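Local coordinates for protein probable starch synthase 4, chloroplastic/amyloplastic (PDB 6GNE) that is a probable starch synthase with the GT-B glycosyltransferase fold, which holds adenosine-5'-diphosphate and a glycan in its pockets, at residues A20-V25 against G87-L92; L45-L50 against P93-E98; P51-M56 against G109-E114. All blocks are in the same frame, centred on the assembly; numbering follows the deposited sequence.

How the contacts relate
Contact 2 is the buried core of the three: strands 45-51 and 92-100 lie parallel in the large sheet, joined by backbone hydrogen bonds and apolar side chains. Contacts 1 and 3 are only partly buried and involve loops. Strand 78-89, part of contact 1, pairs antiparallel with strand 92-100, so G87 O meets V94 N, while L92 packs on I48 and V46. In contact 3, the loop leaving strand 45-51 meets the one before helix 117-134 through rings, sulfur and a carboxylate. V25 and A23 of contact 1 touch F111 there. Contact 1 reaches ADP through K24 and contact 3 reaches the glycan through Y112.

Contact 1: A20-V25 against G87-L92; sequences APVAKV and GTVEGL. With ADP (adenosine-5'-diphosphate), chain F.
P21 and V22, in the loop between strand 11-15 and helix 27-41, pass V89 at the end of strand 78-89 without a hydrogen bond between the segments; the nearest CA atoms, of V22 and V89, are 7.5 Å apart. A cis peptide precedes P21. On the other side the chain reverses through a type I' turn, in which V89 N and L92 N each bond the carbonyl of the other residue, with E90 and G91 at the corners. V89 CG1 is anti to its backbone N (chi1 180°), and it reaches P21 CD at 3.7 Å. V22 CG1 lies farther from the same methyl, 4.3 Å from V89 CG1. The E90 side chain runs aslant to P21, its OE2 4.0 Å from P21 CG, while OE1 makes a salt bridge with K37 of helix 27-41. Thus the turn touches the loop through little more than one methyl and one carboxylate. Farther along the loop, K24 stretches away fully extended, and its NZ donates to ADP O3' at 3.0 Å while also forming a salt bridge with D30. K24 opens the K-X-G-G-L sequence characteristic of bacterial glycogen and plant starch synthases, here part of the ADP pocket.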
loop_
_atom_site.group_PDB
_atom_site.type_symbol
_atom_site.label_atom_id
_atom_site.label_comp_id
_atom_site.label_asym_id
_atom_site.label_seq_id
_atom_site.Cartn_x
_atom_site.Cartn_y
_atom_site.Cartn_z
ATOM N N ALA A 20 6.685 3.416 5.310
ATOM C CA ALA A 20 6.989 4.666 4.642
ATOM C C ALA A 20 7.517 5.662 5.674
ATOM O O ALA A 20 6.941 5.746 6.768
ATOM C CB ALA A 20 5.741 5.205 3.956
ATOM N N PRO A 21 8.576 6.422 5.371
ATOM C CA PRO A 21 9.310 6.481 4.075
ATOM C C PRO A 21 10.577 5.637 4.007
ATOM O O PRO A 21 11.113 5.493 2.950
ATOM C CB PRO A 21 9.747 7.944 4.013
ATOM C CG PRO A 21 9.964 8.301 5.454
ATOM C CD PRO A 21 9.013 7.485 6.287
ATOM N N VAL A 22 11.003 5.093 5.152
ATOM C CA VAL A 22 12.259 4.405 5.313
ATOM C C VAL A 22 12.404 3.137 4.478
ATOM O O VAL A 22 13.496 2.836 3.985
ATOM C CB VAL A 22 12.545 4.118 6.820
ATOM C CG1 VAL A 22 11.544 3.142 7.457
ATOM C CG2 VAL A 22 13.957 3.601 7.019
ATOM N N ALA A 23 11.323 2.383 4.320
ATOM C CA ALA A 23 11.333 1.191 3.503
ATOM C C ALA A 23 10.003 1.049 2.812
ATOM O O ALA A 23 9.066 0.517 3.395
ATOM C CB ALA A 23 11.616 -0.014 4.373
ATOM N N LYS A 24 9.929 1.524 1.568
ATOM C CA LYS A 24 8.682 1.615 0.848
ATOM C C LYS A 24 8.796 1.152 -0.591
ATOM O O LYS A 24 9.668 1.612 -1.342
ATOM C CB LYS A 24 8.206 3.059 0.840
ATOM C CG LYS A 24 6.935 3.228 0.038
ATOM C CD LYS A 24 6.572 4.672 -0.144
ATOM C CE LYS A 24 5.315 4.770 -0.989
ATOM N NZ LYS A 24 4.608 6.056 -0.774
ATOM N N VAL A 25 7.867 0.273 -0.977
ATOM C CA VAL A 25 7.687 -0.160 -2.364
ATOM C C VAL A 25 6.344 0.348 -2.912
ATOM O O VAL A 25 6.286 0.850 -4.021
ATOM C CB VAL A 25 7.776 -1.701 -2.476
ATOM C CG1 VAL A 25 7.380 -2.167 -3.891
ATOM C CG2 VAL A 25 9.194 -2.161 -2.122
ATOM N N GLY A 87 15.381 3.435 16.100
ATOM C CA GLY A 87 15.312 4.753 15.536
ATOM C C GLY A 87 13.895 5.222 15.597
ATOM O O GLY A 87 12.996 4.463 15.951
ATOM N N THR A 88 13.685 6.472 15.248
ATOM C CA THR A 88 12.355 7.046 15.286
ATOM C C THR A 88 12.055 7.541 13.891
ATOM O O THR A 88 12.841 8.287 13.302
ATOM C CB THR A 88 12.270 8.156 16.326
ATOM O OG1 THR A 88 12.621 7.612 17.615
ATOM C CG2 THR A 88 10.863 8.713 16.407
ATOM N N VAL A 89 10.946 7.043 13.347
ATOM C CA VAL A 89 10.538 7.336 11.995
ATOM C C VAL A 89 9.158 7.966 12.103
ATOM O O VAL A 89 8.156 7.301 12.441
ATOM C CB VAL A 89 10.485 6.072 11.115
ATOM C CG1 VAL A 89 10.042 6.428 9.698
ATOM C CG2 VAL A 89 11.837 5.370 11.117
ATOM N N GLU A 90 9.148 9.268 11.846
ATOM C CA GLU A 90 7.985 10.123 11.964
ATOM C C GLU A 90 7.195 9.961 13.257
ATOM O O GLU A 90 5.975 9.763 13.263
ATOM C CB GLU A 90 7.170 10.041 10.668
ATOM C CG GLU A 90 7.777 11.030 9.640
ATOM C CD GLU A 90 7.262 10.858 8.231
ATOM O OE1 GLU A 90 6.119 10.363 8.092
ATOM O OE2 GLU A 90 8.031 11.221 7.299
ATOM N N GLY A 91 7.945 10.038 14.354
ATOM C CA GLY A 91 7.395 9.912 15.693
ATOM C C GLY A 91 7.119 8.494 16.152
ATOM O O GLY A 91 6.783 8.309 17.306
ATOM N N LEU A 92 7.241 7.487 15.287
ATOM C CA LEU A 92 7.050 6.104 15.720
ATOM C C LEU A 92 8.388 5.467 16.122
ATOM O O LEU A 92 9.363 5.603 15.404
ATOM C CB LEU A 92 6.371 5.278 14.618
ATOM C CG LEU A 92 4.945 5.735 14.325
ATOM C CD1 LEU A 92 4.527 5.242 12.967
ATOM C CD2 LEU A 92 3.974 5.316 15.408
HETATM P PB ADP F . 0.193 -0.307 -4.787
HETATM O O1B ADP F . 0.242 -0.657 -3.329
HETATM O O2B ADP F . 1.467 0.199 -5.399
HETATM O O3B ADP F . -0.394 -1.440 -5.596
HETATM P PA ADP F . -1.261 1.975 -3.785
HETATM O O1A ADP F . -2.106 3.004 -4.478
HETATM O O2A ADP F . -1.917 1.299 -2.609
HETATM O O3A ADP F . -0.827 0.928 -4.930
HETATM O "O5'" ADP F . 0.120 2.607 -3.263
HETATM C "C5'" ADP F . 1.037 3.264 -4.138
HETATM C "C4'" ADP F . 2.000 4.235 -3.430
HETATM O "O4'" ADP F . 3.279 4.213 -4.082
HETATM C "C3'" ADP F . 1.566 5.683 -3.516
HETATM O "O3'" ADP F . 2.117 6.388 -2.416
HETATM C "C2'" ADP F . 2.218 6.175 -4.781
HETATM O "O2'" ADP F . 2.398 7.580 -4.800
HETATM C "C1'" ADP F . 3.538 5.467 -4.713
HETATM N N9 ADP F . 4.146 5.200 -6.035
HETATM C C8 ADP F . 3.813 4.236 -6.901
HETATM N N7 ADP F . 4.624 4.270 -7.982
HETATM C C5 ADP F . 5.501 5.272 -7.814
HETATM C C6 ADP F . 6.636 5.871 -8.583
HETATM N N6 ADP F . 6.978 5.370 -9.797
HETATM N N1 ADP F . 7.288 6.927 -8.018
HETATM C C2 ADP F . 6.911 7.424 -6.812
HETATM N N3 ADP F . 5.896 6.929 -6.085
HETATM C C4 ADP F . 5.172 5.881 -6.526
#

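Contact 2: L45-L50 against P93-E98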
loop_
_atom_site.group_PDB
_atom_site.type_symbol
_atom_site.label_atom_id
_atom_site.label_comp_id
_atom_site.label_asym_id
_atom_site.label_seq_id
_atom_site.Cartn_x
_atom_site.Cartn_y
_atom_site.Cartn_z
ATOM N N LEU A 45 0.498 2.870 22.731
ATOM C CA LEU A 45 1.924 2.709 22.571
ATOM C C LEU A 45 2.107 1.859 21.338
ATOM O O LEU A 45 1.878 0.667 21.370
ATOM C CB LEU A 45 2.525 2.031 23.794
ATOM C CG LEU A 45 4.020 1.699 23.802
ATOM C CD1 LEU A 45 4.848 2.935 23.448
ATOM C CD2 LEU A 45 4.433 1.088 25.173
ATOM N N VAL A 46 2.490 2.480 20.235
ATOM C CA VAL A 46 2.656 1.786 18.960
ATOM C C VAL A 46 4.136 1.634 18.669
ATOM O O VAL A 46 4.908 2.588 18.825
ATOM C CB VAL A 46 2.012 2.614 17.829
ATOM C CG1 VAL A 46 2.330 2.024 16.456
ATOM C CG2 VAL A 46 0.504 2.743 18.057
ATOM N N GLU A 47 4.541 0.445 18.269
ATOM C CA GLU A 47 5.945 0.162 17.916
ATOM C C GLU A 47 5.979 -0.662 16.639
ATOM O O GLU A 47 5.070 -1.466 16.366
ATOM C CB GLU A 47 6.634 -0.656 18.998
ATOM C CG GLU A 47 7.240 0.126 20.149
ATOM C CD GLU A 47 7.778 -0.786 21.241
ATOM O OE1 GLU A 47 7.958 -2.007 20.974
ATOM O OE2 GLU A 47 8.098 -0.233 22.324
ATOM N N ILE A 48 7.032 -0.485 15.858
ATOM C CA ILE A 48 7.148 -1.181 14.589
ATOM C C ILE A 48 8.437 -1.961 14.515
ATOM O O ILE A 48 9.450 -1.488 14.976
ATOM C CB ILE A 48 6.999 -0.189 13.439
ATOM C CG1 ILE A 48 5.569 0.367 13.482
ATOM C CG2 ILE A 48 7.244 -0.879 12.099
ATOM C CD1 ILE A 48 5.432 1.703 12.829
ATOM N N ILE A 49 8.361 -3.167 13.967
ATOM C CA ILE A 49 9.524 -4.004 13.748
ATOM C C ILE A 49 9.676 -4.242 12.247
ATOM O O ILE A 49 8.751 -4.737 11.624
ATOM C CB ILE A 49 9.430 -5.334 14.509
ATOM C CG1 ILE A 49 9.335 -5.064 16.028
ATOM C CG2 ILE A 49 10.624 -6.237 14.182
ATOM C CD1 ILE A 49 9.021 -6.292 16.872
ATOM N N LEU A 50 10.845 -3.848 11.705
ATOM C CA LEU A 50 11.209 -3.983 10.290
ATOM C C LEU A 50 12.513 -4.715 10.129
ATOM O O LEU A 50 13.267 -4.819 11.080
ATOM C CB LEU A 50 11.421 -2.598 9.650
ATOM C CG LEU A 50 10.247 -1.633 9.641
ATOM C CD1 LEU A 50 10.671 -0.312 9.058
ATOM C CD2 LEU A 50 9.082 -2.210 8.863
ATOM N N PRO A 93 8.432 4.759 17.257
ATOM C CA PRO A 93 9.613 3.934 17.531
ATOM C C PRO A 93 9.704 2.732 16.597
ATOM O O PRO A 93 8.715 2.064 16.372
ATOM C CB PRO A 93 9.409 3.460 18.989
ATOM C CG PRO A 93 8.256 4.230 19.513
ATOM C CD PRO A 93 7.437 4.667 18.332
ATOM N N VAL A 94 10.891 2.472 16.061
ATOM C CA VAL A 94 11.105 1.356 15.151
ATOM C C VAL A 94 12.308 0.538 15.595
ATOM O O VAL A 94 13.288 1.090 16.090
ATOM C CB VAL A 94 11.335 1.853 13.711
ATOM C CG1 VAL A 94 11.400 0.678 12.737
ATOM C CG2 VAL A 94 10.212 2.819 13.324
ATOM N N HIS A 95 12.199 -0.779 15.433
ATOM C CA HIS A 95 13.265 -1.741 15.671
ATOM C C HIS A 95 13.584 -2.358 14.324
ATOM O O HIS A 95 12.727 -2.966 13.707
ATOM C CB HIS A 95 12.826 -2.826 16.676
ATOM C CG HIS A 95 12.828 -2.360 18.100
ATOM N ND1 HIS A 95 11.736 -1.744 18.682
ATOM C CD2 HIS A 95 13.804 -2.383 19.048
ATOM C CE1 HIS A 95 12.038 -1.423 19.931
ATOM N NE2 HIS A 95 13.287 -1.789 20.174
ATOM N N PHE A 96 14.814 -2.172 13.860
ATOM C CA PHE A 96 15.290 -2.756 12.612
ATOM C C PHE A 96 16.162 -3.963 12.922
ATOM O O PHE A 96 17.134 -3.856 13.668
ATOM C CB PHE A 96 16.132 -1.756 11.826
ATOM C CG PHE A 96 15.481 -0.430 11.575
ATOM C CD1 PHE A 96 15.617 0.600 12.481
ATOM C CD2 PHE A 96 14.781 -0.201 10.410
ATOM C CE1 PHE A 96 15.049 1.829 12.236
ATOM C CE2 PHE A 96 14.203 1.032 10.150
ATOM C CZ PHE A 96 14.328 2.040 11.077
ATOM N N ILE A 97 15.829 -5.115 12.359
ATOM C CA ILE A 97 16.588 -6.341 12.613
ATOM C C ILE A 97 17.625 -6.514 11.512
ATOM O O ILE A 97 17.278 -6.565 10.335
ATOM C CB ILE A 97 15.648 -7.563 12.701
ATOM C CG1 ILE A 97 14.578 -7.335 13.792
ATOM C CG2 ILE A 97 16.409 -8.825 13.016
ATOM C CD1 ILE A 97 13.680 -8.547 14.025
ATOM N N GLU A 98 18.895 -6.580 11.900
ATOM C CA GLU A 98 19.999 -6.891 10.980
ATOM C C GLU A 98 20.538 -8.318 11.216
ATOM O O GLU A 98 21.338 -8.520 12.123
ATOM C CB GLU A 98 21.115 -5.861 11.127
ATOM C CG GLU A 98 22.115 -5.910 10.002
ATOM C CD GLU A 98 23.243 -4.906 10.109
ATOM O OE1 GLU A 98 23.459 -4.194 11.143
ATOM O OE2 GLU A 98 23.959 -4.886 9.096
#
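L50 and V94 share the densely filled face of this strand pair, where L50 CD1 sits 3.9 Å from V94 CG1 and equally 3.9 Å from F96 CE2. L50 and F96 lie side by side and point the same way, and V94 CG1 also covers one face of the F96 ring, off toward its rim. I48 continues this face; M19 packs on both I48 and L50, and V22 on L50. Beneath the side chains the backbones form a regular parallel ladder: I48 N donates to P93 O, H95 N to I48 O, L50 N to H95 O and I97 N to L50 O, the last three at 2.9 Å. On the other face I49 CG2 meets I97 CD1 at 3.8 Å, under the cover of helix 117-134. Packing is looser at the partly exposed H95, whose CB lies 4.2 Å from I49 CG1, and at P93, also partly exposed, which brings its CB to 4.1 Å from E47 CG, crossing that side chain at about a right angle. E47 OE1 is hydrogen-bonded to Y11 OH of strand 11-15, not to 93-98. Strand 45-51 lies between strands 11-15 and 92-100, all parallel, as in the Rossmann-like N-terminal domain of a GT-B glycosyltransferase.

Contact 3: P51-M56 against G109-E114. With GLC (alpha-D-glucopyranose), chain C.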
loop_
_atom_site.group_PDB
_atom_site.type_symbol
_atom_site.label_atom_id
_atom_site.label_comp_id
_atom_site.label_asym_id
_atom_site.label_seq_id
_atom_site.Cartn_x
_atom_site.Cartn_y
_atom_site.Cartn_z
ATOM N N PRO A 51 12.804 -5.196 8.923
ATOM C CA PRO A 51 14.171 -5.556 8.644
ATOM C C PRO A 51 15.036 -4.313 8.472
ATOM O O PRO A 51 14.537 -3.250 8.139
ATOM C CB PRO A 51 14.088 -6.313 7.312
ATOM C CG PRO A 51 12.649 -6.674 7.142
ATOM C CD PRO A 51 11.922 -5.535 7.797
ATOM N N LYS A 52 16.332 -4.474 8.677
ATOM C CA LYS A 52 17.297 -3.469 8.295
ATOM C C LYS A 52 17.756 -3.814 6.886
ATOM O O LYS A 52 18.726 -4.553 6.695
ATOM C CB LYS A 52 18.490 -3.439 9.251
ATOM C CG LYS A 52 19.551 -2.413 8.873
ATOM C CD LYS A 52 19.629 -1.221 9.828
ATOM C CE LYS A 52 20.863 -0.367 9.585
ATOM N NZ LYS A 52 22.101 -1.151 9.218
ATOM N N TYR A 53 17.059 -3.262 5.901
ATOM C CA TYR A 53 17.492 -3.374 4.517
ATOM C C TYR A 53 18.696 -2.466 4.289
ATOM O O TYR A 53 18.803 -1.379 4.870
ATOM C CB TYR A 53 16.401 -2.950 3.559
ATOM C CG TYR A 53 15.106 -3.747 3.633
ATOM C CD1 TYR A 53 14.991 -5.008 3.055
ATOM C CD2 TYR A 53 13.982 -3.200 4.240
ATOM C CE1 TYR A 53 13.796 -5.700 3.102
ATOM C CE2 TYR A 53 12.784 -3.892 4.291
ATOM C CZ TYR A 53 12.688 -5.144 3.732
ATOM O OH TYR A 53 11.482 -5.807 3.784
ATOM N N ASP A 54 19.619 -2.937 3.466
ATOM C CA ASP A 54 20.704 -2.093 2.965
ATOM C C ASP A 54 20.183 -0.922 2.104
ATOM O O ASP A 54 20.800 0.164 2.060
ATOM C CB ASP A 54 21.714 -2.932 2.172
ATOM C CG ASP A 54 21.072 -3.722 1.014
ATOM O OD1 ASP A 54 19.810 -3.812 0.857
ATOM O OD2 ASP A 54 21.858 -4.276 0.235
ATOM N N CYS A 55 19.055 -1.142 1.427
ATOM C CA CYS A 55 18.506 -0.159 0.515
ATOM C C CYS A 55 17.490 0.753 1.190
ATOM O O CYS A 55 16.686 1.386 0.509
ATOM C CB CYS A 55 17.910 -0.866 -0.723
ATOM S SG CYS A 55 16.632 -2.112 -0.395
ATOM N N MET A 56 17.506 0.829 2.520
ATOM C CA MET A 56 16.568 1.697 3.236
ATOM C C MET A 56 16.907 3.169 3.048
ATOM O O MET A 56 18.025 3.518 2.694
ATOM C CB MET A 56 16.496 1.325 4.722
ATOM C CG MET A 56 17.715 1.739 5.595
ATOM S SD MET A 56 17.635 1.123 7.300
ATOM C CE MET A 56 17.426 2.583 8.318
ATOM N N GLY A 109 20.354 -5.370 -1.950
ATOM C CA GLY A 109 20.101 -4.204 -2.788
ATOM C C GLY A 109 18.646 -3.973 -3.126
ATOM O O GLY A 109 18.332 -3.035 -3.855
ATOM N N GLN A 110 17.753 -4.794 -2.570
ATOM C CA GLN A 110 16.339 -4.837 -2.978
ATOM C C GLN A 110 15.460 -5.130 -1.784
ATOM O O GLN A 110 15.876 -5.862 -0.877
ATOM C CB GLN A 110 16.090 -5.995 -3.974
ATOM C CG GLN A 110 16.633 -5.829 -5.372
ATOM C CD GLN A 110 15.552 -5.545 -6.354
ATOM O OE1 GLN A 110 15.414 -4.410 -6.831
ATOM N NE2 GLN A 110 14.746 -6.575 -6.652
ATOM N N PHE A 111 14.237 -4.621 -1.803
ATOM C CA PHE A 111 13.244 -5.023 -0.816
ATOM C C PHE A 111 12.684 -6.426 -1.097
ATOM O O PHE A 111 12.764 -7.334 -0.252
ATOM C CB PHE A 111 12.115 -4.007 -0.756
ATOM C CG PHE A 111 12.558 -2.662 -0.271
ATOM C CD1 PHE A 111 13.001 -2.509 1.041
ATOM C CD2 PHE A 111 12.530 -1.565 -1.103
ATOM C CE1 PHE A 111 13.410 -1.267 1.504
ATOM C CE2 PHE A 111 12.935 -0.314 -0.651
ATOM C CZ PHE A 111 13.389 -0.158 0.650
ATOM N N TYR A 112 12.138 -6.591 -2.297
ATOM C CA TYR A 112 11.494 -7.838 -2.706
ATOM C C TYR A 112 12.112 -8.357 -3.986
ATOM O O TYR A 112 12.826 -7.649 -4.666
ATOM C CB TYR A 112 10.019 -7.623 -2.995
ATOM C CG TYR A 112 9.194 -7.028 -1.886
ATOM C CD1 TYR A 112 9.278 -7.522 -0.592
ATOM C CD2 TYR A 112 8.281 -6.003 -2.149
ATOM C CE1 TYR A 112 8.489 -7.006 0.418
ATOM C CE2 TYR A 112 7.496 -5.467 -1.148
ATOM C CZ TYR A 112 7.596 -5.968 0.151
ATOM O OH TYR A 112 6.805 -5.457 1.162
ATOM N N GLY A 113 11.808 -9.615 -4.281
ATOM C CA GLY A 113 12.104 -10.220 -5.566
ATOM C C GLY A 113 13.299 -11.134 -5.628
ATOM O O GLY A 113 13.698 -11.525 -6.716
ATOM N N GLU A 114 13.857 -11.511 -4.486
ATOM C CA GLU A 114 14.925 -12.499 -4.462
ATOM C C GLU A 114 14.327 -13.908 -4.605
ATOM O O GLU A 114 13.174 -14.153 -4.250
ATOM C CB GLU A 114 15.723 -12.391 -3.158
ATOM C CG GLU A 114 16.386 -11.029 -2.927
ATOM C CD GLU A 114 17.541 -10.741 -3.886
ATOM O OE1 GLU A 114 18.589 -11.400 -3.755
ATOM O OE2 GLU A 114 17.416 -9.848 -4.755
HETATM C C1 GLC C . 6.622 -9.232 -4.648
HETATM C C2 GLC C . 6.248 -9.370 -3.174
HETATM C C3 GLC C . 4.852 -8.803 -2.920
HETATM C C4 GLC C . 4.852 -7.338 -3.340
HETATM C C5 GLC C . 5.190 -7.256 -4.821
HETATM C C6 GLC C . 5.283 -5.806 -5.279
HETATM O O2 GLC C . 6.352 -10.739 -2.784
HETATM O O3 GLC C . 4.499 -8.900 -1.546
HETATM O O4 GLC C . 3.586 -6.743 -3.065
HETATM O O5 GLC C . 6.460 -7.879 -5.072
HETATM O O6 GLC C . 5.808 -5.765 -6.611
HETATM O O HOH W 1 18.044 -6.454 0.927
#
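F111 drives the edge of its ring into one face of Y53 in a T-shaped pair, centroids 4.7 Å apart and planes at 85°. F111 CD1 stands over the centre of the tyrosine ring, and CE1 beside it comes 3.4 Å from Y53 CD2; P51 CB covers the opposite face of Y53 toward the rim. Over a face of the phenylalanine itself sits C55 SG, 3.8 Å from the ring centroid and nearly on the normal, a sulfur-aromatic contact. D54 makes the polar part of the contact. Its CG lies between the backbone N and the carbonyl carbon (chi1 56°), and from there the carboxylate takes the amide of G109 on both oxygens: OD2, through its syn lone pair, at 2.9 Å from G109 N, and OD1 weakly at 3.3 Å from the same nitrogen. One water donates both to D54 OD1 and to Q110 O, a second bridge between the loops. Both loops follow strands of the N-terminal Rossmann-like domain of this GT-B protein, and they meet beside its glycan pocket, where GLC C2 lies over one face of the Y112 ring, toward its rim, and Y112 CD2 is 3.9 Å from GLC C4. The second shell sets these groups in place. Y53 OH is hydrogen-bonded to A17 O, and the Y53 ring also meets F106, with planes at about 90°. R120 NH1 donates to F111 O, and Y112 OH is hydrogen-bonded to E18 OE2.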